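Local coordinates for fatty acid-binding protein homolog (Ascaris suum, PDB 6I8X), which binds fatty acids inside a beta-barrel and may sequester toxic fatty acids and their peroxidation products, or help maintain the lipid layer of the eggshell, at residues Gly46-Arg52 with Asp63-Thr69; Lys71-His75 with Asp86-Ser91; Asp118-Tyr122 with Lys134-Lys138. Residue numbers count along the deposited sequence, not the author numbering.

Interaction 1 of 3, residues Gly46-Arg52 with Asp63-Thr69; sequences GVTKKFR and DMENLTT. With VCA (vaccenic acid), chain C; EDO (1,2-ethanediol), chain G.
Strands 47-52 and 63-68 run antiparallel at 164°, with axes 4.7 Å apart. T48-L67, K50-E65 and R52-D63 are hydrogen-bonded pairs, as in T48 N to L67 O (2.8 Å), E65 N to K50 O and D63 N to R52 O (both 2.9 Å). K49-N66 and F51-M64 are non-hydrogen-bonded pairs between them. G46 N bonds T69 OG1 at 3.1 Å. The face of V47, K49 and T68 looks into the fatty acid cavity. K49, m at chi1, sends NZ to N66 OD1 (2.8 Å) and to carboxylate O2 of vaccenic acid (3.1 Å). Along this face, M64 CE packs 3.5 Å from F51 CZ, and M64 SD lies 5.2 Å from the F51 ring centroid, an oblique Met-aromatic contact. The face with R52 carries a salt-bridge network: R52 NE bridges D63 OD2 (3.1 Å), and R52 NH1 bridges E65 OE1 weakly (3.4 Å). E65 also bonds H74, and D63 bonds A55. This is a beta hairpin of the FABP barrel, flanked by strand 15-23 beside 47-53 and 72-78 beside 62-68.

Interaction 2 of 3, residues Lys71-His75 with Asp86-Ser91; sequences KDTHH and DEALDS
K71, L89 and T73 bury the most surface here. They lie where strand 72-78 faces strand 84-87 and the turn after it. No backbone hydrogen bond joins the two segments. The nearest CA pairs are wide: K71-L89 at 5.9 Å, T73-A88 at 6.2 Å and H75-D86 at 7.2 Å. A88-S91 form a type I beta turn, closed by S91 N to A88 O at 3.0 Å. K71, t at chi1 and p at chi2, points toward the turn. Its CG lies 3.4 Å from L89 O and its CE 3.4 Å from S91 OG. K71 NZ reaches E87 OE1 at 2.8 Å in a salt bridge. L89, m then t, brings CD2 to 3.7 Å from T73 CG2. The T73 methyl CG2 also packs 3.5 Å from L89 N. L89 belongs to the vaccenic acid pocket, so this apolar corner borders the ligand. At the far end, H75 ND1 donates to D86 OD2 at 2.8 Å. One water links the two backbones, accepting from H74 N (3.1 Å) and donating to E87 O (2.8 Å); its third bond, to D86 OD2 (3.4 Å), is weak. This is the gap between the fourth and fifth strands that is characteristic of FABP barrels. With no backbone ladder to join them, the strands depend here on side chains and a bridging water.

Interaction 3 of 3, residues Asp118-Tyr122 with Lys134-Lys138; sequences DVETY and KMSWK. With EDO (1,2-ethanediol), chain H.
This contact lies in the beta hairpin of strands 119-127 and 130-137, where the two strands splay apart. The short segments 119-122 and 134-137 run antiparallel at 150°, with axes 6.3 Å apart at closest approach. The CA spacing grows from 5.3 Å at Y122-M135 to 8.3 Å at E120-W137, and no direct hydrogen bond crosses. Side chains fill the opening. M135, m at chi1, places CG 3.2 Å from Y122 CD1, at the ring edge. Its SD lies 5.4 Å from the Y122 ring centroid, an oblique Met-aromatic contact. W137, t at chi1, swings its indole to the other strand, with CZ3 3.6 Å from V119 O. E120, t at chi1 and chi2, points across, its OE2 3.7 Å from W137 CE3. E120 also bonds Y28 and bridges R32, which makes a cation-pi contact with W137. An ethanediol sits at the gap, O1 weakly bonded to T121 O at 3.4 Å. Helix 25-31 covers M135 and W137, as the helical lid meets the barrel in the FABP fold.

How the interactions relate
All three contacts belong to one antiparallel sheet that closes into the barrel. Interactions 1 and 2 touch directly, since strands 62-68 and 72-78 are neighbours. Interaction 3 lies across the chain's centre from interaction 1, their centres about 19 Å apart. One face of interaction 1 lines the cavity; the other, with K50, R52 and E65, is partly exposed. Interactions 2 and 3 lie farther from the chain's centre, about 11 Å each against 9 Å. Interaction 1 has a regular backbone ladder and buries the most surface. Interaction 2 has a salt bridge, a His-carboxylate bond, methyl packing and a water between backbones. Interaction 3 has aromatic rings with a methionine and a glutamate, beside the helices.

Interaction 1 of 3, residues Gly46-Arg52 with Asp63-Thr69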
loop_
_atom_site.group_PDB
_atom_site.type_symbol
_atom_site.label_atom_id
_atom_site.label_comp_id
_atom_site.label_asym_id
_atom_site.label_seq_id
_atom_site.Cartn_x
_atom_site.Cartn_y
_atom_site.Cartn_z
ATOM N N GLY A 46 7.343 -5.480 11.927
ATOM C CA GLY A 46 6.420 -4.422 12.324
ATOM C C GLY A 46 6.225 -3.474 11.160
ATOM O O GLY A 46 7.191 -3.151 10.452
ATOM N N VAL A 47 4.965 -3.085 10.900
ATOM C CA VAL A 47 4.605 -2.165 9.811
ATOM C C VAL A 47 3.635 -1.085 10.331
ATOM O O VAL A 47 2.663 -1.369 11.042
ATOM C CB VAL A 47 4.035 -2.882 8.531
ATOM C CG1 VAL A 47 3.691 -1.889 7.420
ATOM C CG2 VAL A 47 4.982 -3.969 8.001
ATOM N N THR A 48 3.942 0.153 9.994
ATOM C CA THR A 48 3.125 1.309 10.284
ATOM C C THR A 48 2.916 2.032 8.953
ATOM O O THR A 48 3.887 2.412 8.292
ATOM C CB THR A 48 3.772 2.228 11.340
ATOM O OG1 THR A 48 3.771 1.558 12.599
ATOM C CG2 THR A 48 3.003 3.528 11.477
ATOM N N LYS A 49 1.655 2.214 8.575
ATOM C CA LYS A 49 1.295 2.912 7.346
ATOM C C LYS A 49 0.774 4.284 7.690
ATOM O O LYS A 49 0.074 4.446 8.669
ATOM C CB LYS A 49 0.257 2.113 6.533
ATOM C CG LYS A 49 0.874 0.915 5.823
ATOM C CD LYS A 49 -0.145 0.183 4.956
ATOM C CE LYS A 49 0.424 -1.082 4.374
ATOM N NZ LYS A 49 1.248 -0.838 3.189
ATOM N N LYS A 50 1.166 5.284 6.921
ATOM C CA LYS A 50 0.723 6.661 7.149
ATOM C C LYS A 50 0.250 7.222 5.856
ATOM O O LYS A 50 0.936 7.095 4.857
ATOM C CB LYS A 50 1.830 7.548 7.742
ATOM C CG LYS A 50 2.241 7.174 9.141
ATOM C CD LYS A 50 3.265 8.190 9.709
ATOM C CE LYS A 50 3.578 7.915 11.148
ATOM N NZ LYS A 50 4.754 8.697 11.624
ATOM N N PHE A 51 -0.946 7.781 5.863
ATOM C CA PHE A 51 -1.561 8.457 4.720
ATOM C C PHE A 51 -1.951 9.843 5.207
ATOM O O PHE A 51 -2.589 9.979 6.253
ATOM C CB PHE A 51 -2.828 7.716 4.257
ATOM C CG PHE A 51 -2.601 6.390 3.571
ATOM C CD1 PHE A 51 -2.514 5.210 4.311
ATOM C CD2 PHE A 51 -2.534 6.308 2.181
ATOM C CE1 PHE A 51 -2.346 3.969 3.673
ATOM C CE2 PHE A 51 -2.357 5.067 1.543
ATOM C CZ PHE A 51 -2.291 3.904 2.291
ATOM N N ARG A 52 -1.527 10.876 4.485
ATOM C CA ARG A 52 -1.897 12.243 4.826
ATOM C C ARG A 52 -2.077 13.103 3.573
ATOM O O ARG A 52 -1.602 12.723 2.499
ATOM C CB ARG A 52 -0.865 12.867 5.786
ATOM C CG ARG A 52 0.514 13.106 5.176
ATOM C CD ARG A 52 1.379 13.919 6.107
ATOM N NE ARG A 52 2.716 14.140 5.553
ATOM C CZ ARG A 52 3.765 13.349 5.769
ATOM N NH1 ARG A 52 3.645 12.259 6.523
ATOM N NH2 ARG A 52 4.942 13.636 5.222
ATOM N N ASP A 63 0.595 12.172 0.674
ATOM C CA ASP A 63 1.838 11.536 1.081
ATOM C C ASP A 63 1.489 10.211 1.732
ATOM O O ASP A 63 0.477 10.101 2.431
ATOM C CB ASP A 63 2.631 12.391 2.092
ATOM C CG ASP A 63 2.996 13.772 1.628
ATOM O OD1 ASP A 63 3.158 13.967 0.394
ATOM O OD2 ASP A 63 3.126 14.666 2.490
ATOM N N MET A 64 2.306 9.216 1.503
ATOM C CA MET A 64 2.141 7.937 2.174
ATOM C C MET A 64 3.516 7.383 2.538
ATOM O O MET A 64 4.491 7.532 1.802
ATOM C CB MET A 64 1.206 6.932 1.445
ATOM C CG MET A 64 1.901 5.869 0.616
ATOM S SD MET A 64 2.456 4.355 1.482
ATOM C CE MET A 64 1.025 3.382 1.424
ATOM N N GLU A 65 3.579 6.775 3.699
ATOM C CA GLU A 65 4.795 6.167 4.220
ATOM C C GLU A 65 4.509 4.750 4.626
ATOM O O GLU A 65 3.455 4.463 5.184
ATOM C CB GLU A 65 5.294 6.945 5.463
ATOM C CG GLU A 65 5.660 8.394 5.177
ATOM C CD GLU A 65 6.244 9.167 6.339
ATOM O OE1 GLU A 65 5.498 9.467 7.299
ATOM O OE2 GLU A 65 7.442 9.518 6.265
ATOM N N ASN A 66 5.469 3.881 4.393
ATOM C CA ASN A 66 5.484 2.515 4.882
ATOM C C ASN A 66 6.696 2.484 5.782
ATOM O O ASN A 66 7.813 2.583 5.283
ATOM C CB ASN A 66 5.689 1.508 3.763
ATOM C CG ASN A 66 4.427 1.014 3.161
ATOM O OD1 ASN A 66 3.542 0.542 3.852
ATOM N ND2 ASN A 66 4.351 1.058 1.851
ATOM N N LEU A 67 6.476 2.432 7.096
ATOM C CA LEU A 67 7.534 2.380 8.104
ATOM C C LEU A 67 7.611 0.963 8.637
ATOM O O LEU A 67 6.633 0.461 9.182
ATOM C CB LEU A 67 7.280 3.406 9.247
ATOM C CG LEU A 67 7.002 4.866 8.822
ATOM C CD1 LEU A 67 6.749 5.752 10.034
ATOM C CD2 LEU A 67 8.159 5.451 7.941
ATOM N N THR A 68 8.726 0.274 8.385
ATOM C CA THR A 68 8.887 -1.118 8.851
ATOM C C THR A 68 10.123 -1.222 9.729
ATOM O O THR A 68 10.826 -0.232 9.894
ATOM C CB THR A 68 8.822 -2.175 7.700
ATOM O OG1 THR A 68 10.120 -2.386 7.163
ATOM C CG2 THR A 68 7.818 -1.804 6.561
ATOM N N THR A 69 10.361 -2.400 10.308
ATOM C CA THR A 69 11.520 -2.741 11.156
ATOM C C THR A 69 12.822 -2.377 10.448
ATOM O O THR A 69 13.732 -1.831 11.084
ATOM C CB THR A 69 11.461 -4.231 11.510
ATOM O OG1 THR A 69 10.240 -4.502 12.207
ATOM C CG2 THR A 69 12.658 -4.697 12.321
HETATM O O2 VCA C . 3.088 -3.223 2.437
HETATM C C1 VCA C . 3.382 -3.982 3.469
HETATM O O1 VCA C . 2.850 -3.862 4.546
HETATM C C2 VCA C . 4.431 -5.023 3.196
HETATM C C3 VCA C . 5.408 -5.279 4.339
HETATM C C4 VCA C . 6.642 -6.042 3.886
HETATM C C5 VCA C . 7.589 -6.459 4.992
HETATM C C6 VCA C . 8.645 -5.424 5.322
HETATM C C7 VCA C . 9.447 -5.779 6.558
HETATM C C8 VCA C . 10.586 -6.772 6.384
HETATM C C9 VCA C . 11.881 -6.159 5.886
HETATM C C10 VCA C . 12.963 -7.206 5.600
HETATM C C11 VCA C . 13.916 -6.805 4.515
HETATM C C12 VCA C . 13.630 -6.717 3.227
HETATM C C13 VCA C . 12.296 -6.990 2.595
HETATM C C14 VCA C . 12.339 -7.050 1.069
HETATM C C15 VCA C . 11.030 -7.485 0.425
HETATM C C16 VCA C . 9.822 -6.611 0.737
HETATM C C17 VCA C . 8.562 -7.038 0.008
HETATM C C18 VCA C . 7.473 -6.000 0.040
HETATM C C1 EDO G . 5.764 3.875 14.490
HETATM O O1 EDO G . 6.541 2.817 13.945
HETATM C C2 EDO G . 4.954 3.457 15.740
HETATM O O2 EDO G . 3.556 3.334 15.442
#

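Interaction 2 of 3, residues Lys71-His75 with Asp86-Ser91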
loop_
_atom_site.group_PDB
_atom_site.type_symbol
_atom_site.label_atom_id
_atom_site.label_comp_id
_atom_site.label_asym_id
_atom_site.label_seq_id
_atom_site.Cartn_x
_atom_site.Cartn_y
_atom_site.Cartn_z
ATOM N N LYS A 71 13.529 -1.508 6.132
ATOM C CA LYS A 71 13.290 -0.563 5.051
ATOM C C LYS A 71 12.056 0.301 5.277
ATOM O O LYS A 71 11.019 -0.206 5.673
ATOM C CB LYS A 71 13.131 -1.363 3.723
ATOM C CG LYS A 71 13.064 -0.540 2.428
ATOM C CD LYS A 71 14.332 0.224 2.156
ATOM C CE LYS A 71 14.265 0.948 0.848
ATOM N NZ LYS A 71 15.516 1.710 0.635
ATOM N N ASP A 72 12.160 1.593 4.959
ATOM C CA ASP A 72 11.041 2.540 4.972
ATOM C C ASP A 72 10.882 3.134 3.576
ATOM O O ASP A 72 11.873 3.287 2.875
ATOM C CB ASP A 72 11.250 3.660 5.999
ATOM C CG ASP A 72 11.413 3.185 7.445
ATOM O OD1 ASP A 72 10.802 2.146 7.808
ATOM O OD2 ASP A 72 12.162 3.843 8.209
ATOM N N THR A 73 9.638 3.411 3.151
ATOM C CA THR A 73 9.328 4.088 1.883
ATOM C C THR A 73 8.595 5.384 2.191
ATOM O O THR A 73 7.930 5.493 3.222
ATOM C CB THR A 73 8.618 3.196 0.837
ATOM O OG1 THR A 73 7.311 2.836 1.260
ATOM C CG2 THR A 73 9.414 1.969 0.469
ATOM N N HIS A 74 8.784 6.399 1.341
ATOM C CA HIS A 74 8.193 7.723 1.524
ATOM C C HIS A 74 7.812 8.263 0.153
ATOM O O HIS A 74 8.674 8.740 -0.601
ATOM C CB HIS A 74 9.172 8.691 2.229
ATOM C CG HIS A 74 9.882 8.118 3.416
ATOM N ND1 HIS A 74 9.392 8.286 4.707
ATOM C CD2 HIS A 74 11.045 7.424 3.475
ATOM C CE1 HIS A 74 10.269 7.693 5.500
ATOM N NE2 HIS A 74 11.276 7.157 4.805
ATOM N N HIS A 75 6.515 8.166 -0.170
ATOM C CA HIS A 75 5.943 8.628 -1.442
ATOM C C HIS A 75 5.258 9.978 -1.223
ATOM O O HIS A 75 4.235 10.048 -0.550
ATOM C CB HIS A 75 4.989 7.561 -2.007
ATOM C CG HIS A 75 5.605 6.190 -2.050
ATOM N ND1 HIS A 75 6.911 5.990 -2.494
ATOM C CD2 HIS A 75 5.074 4.991 -1.705
ATOM C CE1 HIS A 75 7.126 4.689 -2.389
ATOM N NE2 HIS A 75 6.039 4.043 -1.957
ATOM N N ASP A 86 9.212 5.484 -7.938
ATOM C CA ASP A 86 9.899 5.609 -6.650
ATOM C C ASP A 86 10.458 4.282 -6.153
ATOM O O ASP A 86 10.153 3.218 -6.700
ATOM C CB ASP A 86 8.969 6.211 -5.581
ATOM C CG ASP A 86 9.680 6.983 -4.493
ATOM O OD1 ASP A 86 10.925 7.092 -4.555
ATOM O OD2 ASP A 86 8.998 7.466 -3.576
ATOM N N GLU A 87 11.287 4.352 -5.105
ATOM C CA GLU A 87 11.862 3.184 -4.487
ATOM C C GLU A 87 10.787 2.510 -3.624
ATOM O O GLU A 87 10.069 3.181 -2.862
ATOM C CB GLU A 87 13.103 3.562 -3.661
ATOM C CG GLU A 87 13.828 2.356 -3.089
ATOM C CD GLU A 87 15.136 2.631 -2.376
ATOM O OE1 GLU A 87 15.163 3.508 -1.485
ATOM O OE2 GLU A 87 16.116 1.899 -2.646
ATOM N N ALA A 88 10.679 1.174 -3.768
ATOM C CA ALA A 88 9.740 0.363 -3.013
ATOM C C ALA A 88 10.488 -0.357 -1.885
ATOM O O ALA A 88 11.704 -0.160 -1.745
ATOM C CB ALA A 88 9.028 -0.621 -3.931
ATOM N N LEU A 89 9.755 -1.139 -1.058
ATOM C CA LEU A 89 10.263 -1.855 0.125
ATOM C C LEU A 89 11.324 -2.929 -0.179
ATOM O O LEU A 89 12.091 -3.299 0.707
ATOM C CB LEU A 89 9.103 -2.453 0.948
ATOM C CG LEU A 89 8.256 -1.472 1.774
ATOM C CD1 LEU A 89 7.021 -2.166 2.296
ATOM C CD2 LEU A 89 9.061 -0.848 2.917
ATOM N N ASP A 90 11.397 -3.379 -1.440
ATOM C CA ASP A 90 12.371 -4.354 -1.900
ATOM C C ASP A 90 13.684 -3.666 -2.326
ATOM O O ASP A 90 14.597 -4.341 -2.815
ATOM C CB ASP A 90 11.760 -5.196 -3.039
ATOM C CG ASP A 90 11.327 -4.445 -4.294
ATOM O OD1 ASP A 90 11.425 -3.200 -4.311
ATOM O OD2 ASP A 90 10.899 -5.110 -5.268
ATOM N N SER A 91 13.776 -2.323 -2.122
ATOM C CA SER A 91 14.918 -1.438 -2.440
ATOM C C SER A 91 15.162 -1.258 -3.936
ATOM O O SER A 91 16.270 -0.895 -4.353
ATOM C CB SER A 91 16.199 -1.872 -1.725
ATOM O OG SER A 91 16.078 -1.655 -0.331
HETATM O O HOH W 1 10.309 5.398 -1.214
#

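Interaction 3 of 3, residues Asp118-Tyr122 with Lys134-Lys138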
loop_
_atom_site.group_PDB
_atom_site.type_symbol
_atom_site.label_atom_id
_atom_site.label_comp_id
_atom_site.label_asym_id
_atom_site.label_seq_id
_atom_site.Cartn_x
_atom_site.Cartn_y
_atom_site.Cartn_z
ATOM N N ASP A 118 6.075 -7.878 -14.146
ATOM C CA ASP A 118 5.687 -8.019 -12.749
ATOM C C ASP A 118 4.759 -6.847 -12.317
ATOM O O ASP A 118 5.235 -5.780 -11.916
ATOM C CB ASP A 118 6.929 -8.146 -11.852
ATOM C CG ASP A 118 6.658 -8.830 -10.524
ATOM O OD1 ASP A 118 5.478 -8.874 -10.105
ATOM O OD2 ASP A 118 7.627 -9.312 -9.897
ATOM N N VAL A 119 3.435 -7.063 -12.449
ATOM C CA VAL A 119 2.366 -6.108 -12.137
ATOM C C VAL A 119 1.515 -6.683 -11.010
ATOM O O VAL A 119 1.002 -7.798 -11.135
ATOM C CB VAL A 119 1.489 -5.772 -13.378
ATOM C CG1 VAL A 119 0.325 -4.845 -13.014
ATOM C CG2 VAL A 119 2.322 -5.163 -14.502
ATOM N N GLU A 120 1.340 -5.910 -9.926
ATOM C CA GLU A 120 0.534 -6.333 -8.793
ATOM C C GLU A 120 -0.244 -5.183 -8.147
ATOM O O GLU A 120 0.332 -4.132 -7.855
ATOM C CB GLU A 120 1.387 -7.080 -7.755
ATOM C CG GLU A 120 0.568 -7.473 -6.538
ATOM C CD GLU A 120 1.115 -8.553 -5.640
ATOM O OE1 GLU A 120 2.329 -8.522 -5.346
ATOM O OE2 GLU A 120 0.306 -9.376 -5.155
ATOM N N THR A 121 -1.546 -5.421 -7.882
ATOM C CA THR A 121 -2.444 -4.484 -7.218
ATOM C C THR A 121 -2.789 -4.919 -5.780
ATOM O O THR A 121 -3.172 -6.078 -5.551
ATOM C CB THR A 121 -3.698 -4.247 -8.083
ATOM O OG1 THR A 121 -3.284 -3.825 -9.385
ATOM C CG2 THR A 121 -4.647 -3.191 -7.483
ATOM N N TYR A 122 -2.678 -3.971 -4.825
ATOM C CA TYR A 122 -3.074 -4.155 -3.413
ATOM C C TYR A 122 -4.335 -3.332 -3.174
ATOM O O TYR A 122 -4.451 -2.220 -3.675
ATOM C CB TYR A 122 -1.982 -3.719 -2.425
ATOM C CG TYR A 122 -0.619 -4.283 -2.735
ATOM C CD1 TYR A 122 -0.390 -5.655 -2.713
ATOM C CD2 TYR A 122 0.432 -3.452 -3.104
ATOM C CE1 TYR A 122 0.869 -6.184 -2.999
ATOM C CE2 TYR A 122 1.687 -3.972 -3.432
ATOM C CZ TYR A 122 1.905 -5.339 -3.363
ATOM O OH TYR A 122 3.148 -5.853 -3.649
ATOM N N LYS A 134 -5.677 -6.184 1.259
ATOM C CA LYS A 134 -5.899 -7.458 0.577
ATOM C C LYS A 134 -4.997 -7.598 -0.641
ATOM O O LYS A 134 -4.803 -6.653 -1.413
ATOM C CB LYS A 134 -7.382 -7.626 0.161
ATOM C CG LYS A 134 -8.344 -7.714 1.335
ATOM C CD LYS A 134 -9.785 -7.942 0.875
ATOM C CE LYS A 134 -10.802 -7.885 2.003
ATOM N NZ LYS A 134 -10.718 -9.058 2.925
ATOM N N MET A 135 -4.457 -8.810 -0.815
ATOM C CA MET A 135 -3.557 -9.164 -1.911
ATOM C C MET A 135 -3.887 -10.564 -2.381
ATOM O O MET A 135 -4.342 -11.391 -1.589
ATOM C CB MET A 135 -2.092 -9.124 -1.452
ATOM C CG MET A 135 -1.721 -7.865 -0.760
ATOM S SD MET A 135 -1.003 -8.157 0.835
ATOM C CE MET A 135 0.743 -8.267 0.382
ATOM N N SER A 136 -3.601 -10.833 -3.661
ATOM C CA SER A 136 -3.840 -12.107 -4.316
ATOM C C SER A 136 -2.758 -12.402 -5.342
ATOM O O SER A 136 -2.426 -11.525 -6.152
ATOM C CB SER A 136 -5.206 -12.096 -4.996
ATOM O OG SER A 136 -5.674 -13.419 -5.168
ATOM N N TRP A 137 -2.214 -13.640 -5.322
ATOM C CA TRP A 137 -1.214 -14.083 -6.302
ATOM C C TRP A 137 -1.408 -15.542 -6.636
ATOM O O TRP A 137 -1.453 -16.367 -5.725
ATOM C CB TRP A 137 0.214 -13.824 -5.802
ATOM C CG TRP A 137 1.245 -13.853 -6.892
ATOM C CD1 TRP A 137 2.121 -14.862 -7.167
ATOM C CD2 TRP A 137 1.511 -12.819 -7.850
ATOM N NE1 TRP A 137 2.931 -14.512 -8.217
ATOM C CE2 TRP A 137 2.590 -13.257 -8.650
ATOM C CE3 TRP A 137 0.970 -11.536 -8.085
ATOM C CZ2 TRP A 137 3.127 -12.470 -9.682
ATOM C CZ3 TRP A 137 1.514 -10.750 -9.093
ATOM C CH2 TRP A 137 2.574 -11.217 -9.884
ATOM N N LYS A 138 -1.557 -15.874 -7.944
ATOM C CA LYS A 138 -1.761 -17.257 -8.429
ATOM C C LYS A 138 -2.915 -17.995 -7.689
ATOM O O LYS A 138 -2.785 -19.180 -7.366
ATOM C CB LYS A 138 -0.452 -18.069 -8.330
ATOM C CG LYS A 138 0.708 -17.537 -9.153
ATOM C CD LYS A 138 1.980 -18.312 -8.826
ATOM C CE LYS A 138 3.105 -18.028 -9.791
ATOM N NZ LYS A 138 4.317 -18.834 -9.471
HETATM C C1 EDO H . -6.263 -8.462 -4.861
HETATM O O1 EDO H . -6.322 -7.045 -4.940
HETATM C C2 EDO H . -7.122 -8.977 -3.671
HETATM O O2 EDO H . -8.406 -8.385 -3.729
#